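Local coordinates for glutathione S-transferase family protein (Pseudomonas putida, PDB 3LXZ) that probably catalyses the conjugation of reduced glutathione to a wide range of hydrophobic electrophiles, at residues 105-113 against 165-173. Sequence-based numbering, arbitrary orientation.
Sequences ARTCYAESF and LANAVGKKV
Val-169 on helix 154-174 pushes its two methyls into the bend where helix 84-106 gives way to the short helix 109-114. Its CG1, anti to the backbone N (chi1 165°), leans on CB of Cys-108 at 3.7 Å. That torsion leaves CG2 for a niche with more neighbours, between the carbonyl O of Ala-105, OG of Ser-112 and the ring of Tyr-109. Beside it, CB of Ala-105 rests 3.8 Å from CA of Ala-166, a small-residue meeting that brings the two backbones close.

From CB the side chain of Tyr-109 runs past Val-169, whose CG2 lies at the ring edge beside CD1 and CE1, 3.8 Å from CD1. Farther out CZ reaches CB and CD1 of Leu-165, and OH sits 3.6 Å from that same CD1 while hydrogen-bonding to Glu-102. One ring face lies over CA of Arg-106, a residue that binds glutathione. This is the all-helical C-terminal domain of the glutathione S-transferase fold; here the axes of segments 109-113 and 165-173 cross at 74°, and Leu-165 also touches Asn-12 of helix 12-23. An alanine in place of Tyr-109 would probably leave Glu-102 without its hydroxyl partner and Leu-165 and Val-169 without the ring they pack on.

Further along, CZ of Phe-113 meets both CD2 of Leu-165 and CB of Ala-168, while OG of Ser-112 stands over one face of the Phe-113 ring, toward its rim. The same OG donates to the carbonyl O of Cys-108 at 3.2 Å from 38° above the carbonyl plane. Val-173 sets CG2 against CB of Ser-112 (3.7 Å) and CG1 against the carboxylate of Glu-111, whose OE2 is held by Val-118 N and Lys-123.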
ATOM      1  N   ALA A 105      -9.259  -8.747  -4.681  1.00 15.97           N
ATOM      2  CA  ALA A 105      -9.303 -10.003  -5.441  1.00 17.15           C
ATOM      3  C   ALA A 105      -8.643 -11.157  -4.688  1.00 17.45           C
ATOM      4  O   ALA A 105      -9.160 -12.296  -4.704  1.00 16.61           O
ATOM      5  CB  ALA A 105      -8.682  -9.840  -6.809  1.00 18.28           C
ATOM      6  N   ARG A 106      -7.514 -10.854  -4.032  1.00 17.31           N
ATOM      7  CA  ARG A 106      -6.722 -11.825  -3.275  1.00 17.69           C
ATOM      8  C   ARG A 106      -7.576 -12.521  -2.193  1.00 18.36           C
ATOM      9  O   ARG A 106      -7.361 -13.703  -1.904  1.00 17.50           O
ATOM     10  CB  ARG A 106      -5.462 -11.172  -2.706  1.00 17.35           C
ATOM     11  CG  ARG A 106      -4.526 -12.061  -1.848  1.00 16.93           C
ATOM     12  CD  ARG A 106      -3.163 -11.353  -1.621  1.00 19.76           C
ATOM     13  NE  ARG A 106      -2.355 -11.345  -2.858  1.00 20.38           N
ATOM     14  CZ  ARG A 106      -1.623 -12.383  -3.270  1.00 20.47           C
ATOM     15  NH1 ARG A 106      -0.938 -12.327  -4.407  1.00 20.76           N
ATOM     16  NH2 ARG A 106      -1.577 -13.501  -2.540  1.00 21.01           N
ATOM     17  N   THR A 107      -8.572 -11.807  -1.667  1.00 19.50           N
ATOM     18  CA  THR A 107      -9.454 -12.383  -0.633  1.00 19.83           C
ATOM     19  C   THR A 107     -10.264 -13.541  -1.198  1.00 21.09           C
ATOM     20  O   THR A 107     -10.794 -14.368  -0.430  1.00 21.57           O
ATOM     21  CB  THR A 107     -10.397 -11.354   0.054  1.00 20.93           C
ATOM     22  OG1 THR A 107     -11.392 -10.867  -0.871  1.00 18.68           O
ATOM     23  CG2 THR A 107      -9.606 -10.196   0.713  1.00 19.65           C
ATOM     24  N   CYS A 108     -10.360 -13.600  -2.529  1.00 20.70           N
ATOM     25  CA  CYS A 108     -11.115 -14.647  -3.168  1.00 21.69           C
ATOM     26  C   CYS A 108     -10.270 -15.652  -3.924  1.00 21.91           C
ATOM     27  O   CYS A 108     -10.839 -16.487  -4.618  1.00 22.51           O
ATOM     28  CB  CYS A 108     -12.157 -14.055  -4.108  1.00 21.94           C
ATOM     29  SG  CYS A 108     -13.441 -13.124  -3.254  1.00 23.27           S
ATOM     30  N   TYR A 109      -8.934 -15.587  -3.816  1.00 21.77           N
ATOM     31  CA  TYR A 109      -8.084 -16.547  -4.554  1.00 21.83           C
ATOM     32  C   TYR A 109      -8.281 -17.982  -4.054  1.00 23.10           C
ATOM     33  O   TYR A 109      -8.138 -18.937  -4.827  1.00 23.58           O
ATOM     34  CB  TYR A 109      -6.586 -16.199  -4.508  1.00 21.87           C
ATOM     35  CG  TYR A 109      -6.148 -14.921  -5.233  1.00 21.06           C
ATOM     36  CD1 TYR A 109      -6.982 -14.250  -6.132  1.00 18.50           C
ATOM     37  CD2 TYR A 109      -4.865 -14.417  -5.027  1.00 20.13           C
ATOM     38  CE1 TYR A 109      -6.549 -13.075  -6.774  1.00 20.26           C
ATOM     39  CE2 TYR A 109      -4.411 -13.261  -5.677  1.00 22.76           C
ATOM     40  CZ  TYR A 109      -5.253 -12.591  -6.550  1.00 20.48           C
ATOM     41  OH  TYR A 109      -4.791 -11.430  -7.149  1.00 19.90           O
ATOM     42  N   ALA A 110      -8.633 -18.125  -2.770  1.00 23.49           N
ATOM     43  CA  ALA A 110      -8.955 -19.443  -2.230  1.00 24.89           C
ATOM     44  C   ALA A 110      -9.989 -20.149  -3.101  1.00 25.18           C
ATOM     45  O   ALA A 110      -9.820 -21.317  -3.423  1.00 26.06           O
ATOM     46  CB  ALA A 110      -9.422 -19.345  -0.788  1.00 24.26           C
ATOM     47  N   GLU A 111     -11.042 -19.443  -3.497  1.00 27.08           N
ATOM     48  CA  GLU A 111     -12.118 -20.031  -4.285  1.00 28.38           C
ATOM     49  C   GLU A 111     -11.772 -20.122  -5.768  1.00 29.56           C
ATOM     50  O   GLU A 111     -11.984 -21.164  -6.402  1.00 29.78           O
ATOM     51  CB  GLU A 111     -13.419 -19.265  -4.096  1.00 28.16           C
ATOM     52  CG  GLU A 111     -14.606 -19.936  -4.778  1.00 30.40           C
ATOM     53  CD  GLU A 111     -15.941 -19.349  -4.376  1.00 32.51           C
ATOM     54  OE1 GLU A 111     -16.834 -19.304  -5.240  1.00 33.25           O
ATOM     55  OE2 GLU A 111     -16.104 -18.930  -3.206  1.00 35.36           O
ATOM     56  N   SER A 112     -11.227 -19.043  -6.322  1.00 30.09           N
ATOM     57  CA  SER A 112     -11.024 -18.968  -7.766  1.00 31.34           C
ATOM     58  C   SER A 112      -9.903 -19.882  -8.254  1.00 32.60           C
ATOM     59  O   SER A 112      -9.955 -20.398  -9.383  1.00 32.68           O
ATOM     60  CB  SER A 112     -10.753 -17.533  -8.179  1.00 30.92           C
ATOM     61  OG  SER A 112      -9.604 -17.061  -7.510  1.00 30.43           O
ATOM     62  N   PHE A 113      -8.891 -20.081  -7.414  1.00 34.22           N
ATOM     63  CA  PHE A 113      -7.762 -20.896  -7.816  1.00 36.45           C
ATOM     64  C   PHE A 113      -7.588 -22.207  -7.074  1.00 37.00           C
ATOM     65  O   PHE A 113      -7.105 -23.164  -7.664  1.00 37.05           O
ATOM     66  CB  PHE A 113      -6.481 -20.061  -7.904  1.00 36.76           C
ATOM     67  CG  PHE A 113      -6.642 -18.840  -8.793  1.00 40.30           C
ATOM     68  CD1 PHE A 113      -7.030 -18.981 -10.135  1.00 42.35           C
ATOM     69  CD2 PHE A 113      -6.467 -17.550  -8.283  1.00 42.15           C
ATOM     70  CE1 PHE A 113      -7.211 -17.850 -10.968  1.00 43.19           C
ATOM     71  CE2 PHE A 113      -6.646 -16.418  -9.100  1.00 43.12           C
ATOM     72  CZ  PHE A 113      -7.020 -16.574 -10.450  1.00 44.14           C
ATOM     73  N   LEU A 165      -5.744 -11.552 -12.773  1.00 20.28           N
ATOM     74  CA  LEU A 165      -6.272 -12.321 -11.661  1.00 20.51           C
ATOM     75  C   LEU A 165      -7.578 -11.789 -11.131  1.00 20.29           C
ATOM     76  O   LEU A 165      -8.454 -12.574 -10.721  1.00 20.48           O
ATOM     77  CB  LEU A 165      -5.235 -12.408 -10.556  1.00 20.95           C
ATOM     78  CG  LEU A 165      -3.923 -13.087 -10.945  1.00 21.29           C
ATOM     79  CD1 LEU A 165      -3.077 -13.265  -9.690  1.00 19.87           C
ATOM     80  CD2 LEU A 165      -4.152 -14.452 -11.665  1.00 20.59           C
ATOM     81  N   ALA A 166      -7.726 -10.463 -11.104  1.00 19.67           N
ATOM     82  CA  ALA A 166      -8.985  -9.870 -10.633  1.00 19.33           C
ATOM     83  C   ALA A 166     -10.144 -10.222 -11.564  1.00 19.72           C
ATOM     84  O   ALA A 166     -11.259 -10.495 -11.114  1.00 20.09           O
ATOM     85  CB  ALA A 166      -8.856  -8.370 -10.488  1.00 18.52           C
ATOM     86  N   ASN A 167      -9.892 -10.223 -12.872  1.00 19.90           N
ATOM     87  CA  ASN A 167     -10.970 -10.580 -13.809  1.00 21.01           C
ATOM     88  C   ASN A 167     -11.348 -12.064 -13.728  1.00 21.10           C
ATOM     89  O   ASN A 167     -12.522 -12.405 -13.861  1.00 20.77           O
ATOM     90  CB  ASN A 167     -10.658 -10.166 -15.242  1.00 21.35           C
ATOM     91  CG  ASN A 167     -11.916  -9.809 -16.030  1.00 22.21           C
ATOM     92  OD1 ASN A 167     -12.769  -9.041 -15.565  1.00 26.05           O
ATOM     93  ND2 ASN A 167     -12.030 -10.346 -17.230  1.00 25.89           N
ATOM     94  N   ALA A 168     -10.376 -12.924 -13.439  1.00 22.07           N
ATOM     95  CA  ALA A 168     -10.675 -14.341 -13.194  1.00 22.64           C
ATOM     96  C   ALA A 168     -11.564 -14.500 -11.969  1.00 23.35           C
ATOM     97  O   ALA A 168     -12.571 -15.225 -12.033  1.00 23.82           O
ATOM     98  CB  ALA A 168      -9.385 -15.149 -13.035  1.00 24.15           C
ATOM     99  N   VAL A 169     -11.213 -13.817 -10.869  1.00 22.72           N
ATOM    100  CA  VAL A 169     -12.055 -13.792  -9.673  1.00 22.80           C
ATOM    101  C   VAL A 169     -13.430 -13.302 -10.062  1.00 23.12           C
ATOM    102  O   VAL A 169     -14.434 -13.904  -9.667  1.00 23.65           O
ATOM    103  CB  VAL A 169     -11.465 -12.875  -8.533  1.00 22.68           C
ATOM    104  CG1 VAL A 169     -12.511 -12.558  -7.441  1.00 21.77           C
ATOM    105  CG2 VAL A 169     -10.224 -13.482  -7.947  1.00 22.86           C
ATOM    106  N   GLY A 170     -13.492 -12.205 -10.815  1.00 22.72           N
ATOM    107  CA  GLY A 170     -14.786 -11.681 -11.256  1.00 25.04           C
ATOM    108  C   GLY A 170     -15.634 -12.750 -11.945  1.00 25.65           C
ATOM    109  O   GLY A 170     -16.776 -13.015 -11.548  1.00 26.20           O
ATOM    110  N   LYS A 171     -15.076 -13.371 -12.974  1.00 26.57           N
ATOM    111  CA  LYS A 171     -15.847 -14.339 -13.751  1.00 27.52           C
ATOM    112  C   LYS A 171     -16.186 -15.590 -12.940  1.00 28.37           C
ATOM    113  O   LYS A 171     -17.348 -16.005 -12.917  1.00 28.71           O
ATOM    114  CB  LYS A 171     -15.146 -14.683 -15.060  1.00 27.07           C
ATOM    115  CG  LYS A 171     -15.092 -13.487 -16.021  1.00 29.15           C
ATOM    116  CD  LYS A 171     -14.098 -13.701 -17.164  1.00 31.51           C
ATOM    117  CE  LYS A 171     -14.598 -14.693 -18.212  1.00 36.21           C
ATOM    118  NZ  LYS A 171     -13.636 -14.767 -19.356  1.00 37.75           N
ATOM    119  N   LYS A 172     -15.207 -16.163 -12.244  1.00 28.03           N
ATOM    120  CA  LYS A 172     -15.423 -17.444 -11.574  1.00 29.22           C
ATOM    121  C   LYS A 172     -16.216 -17.344 -10.271  1.00 28.83           C
ATOM    122  O   LYS A 172     -17.054 -18.214  -9.981  1.00 29.10           O
ATOM    123  CB  LYS A 172     -14.090 -18.183 -11.334  1.00 29.56           C
ATOM    124  CG  LYS A 172     -13.352 -18.563 -12.624  1.00 34.07           C
ATOM    125  CD  LYS A 172     -11.925 -19.080 -12.365  1.00 38.78           C
ATOM    126  CE  LYS A 172     -11.866 -20.618 -12.212  1.00 41.74           C
ATOM    127  NZ  LYS A 172     -11.924 -21.376 -13.515  1.00 45.16           N
ATOM    128  N   VAL A 173     -15.943 -16.300  -9.483  1.00 28.48           N
ATOM    129  CA  VAL A 173     -16.516 -16.160  -8.134  1.00 27.08           C
ATOM    130  C   VAL A 173     -17.722 -15.208  -8.081  1.00 27.21           C
ATOM    131  O   VAL A 173     -18.701 -15.465  -7.377  1.00 26.34           O
ATOM    132  CB  VAL A 173     -15.431 -15.686  -7.106  1.00 27.39           C
ATOM    133  CG1 VAL A 173     -15.998 -15.617  -5.679  1.00 27.12           C
ATOM    134  CG2 VAL A 173     -14.201 -16.580  -7.152  1.00 25.91           C
TER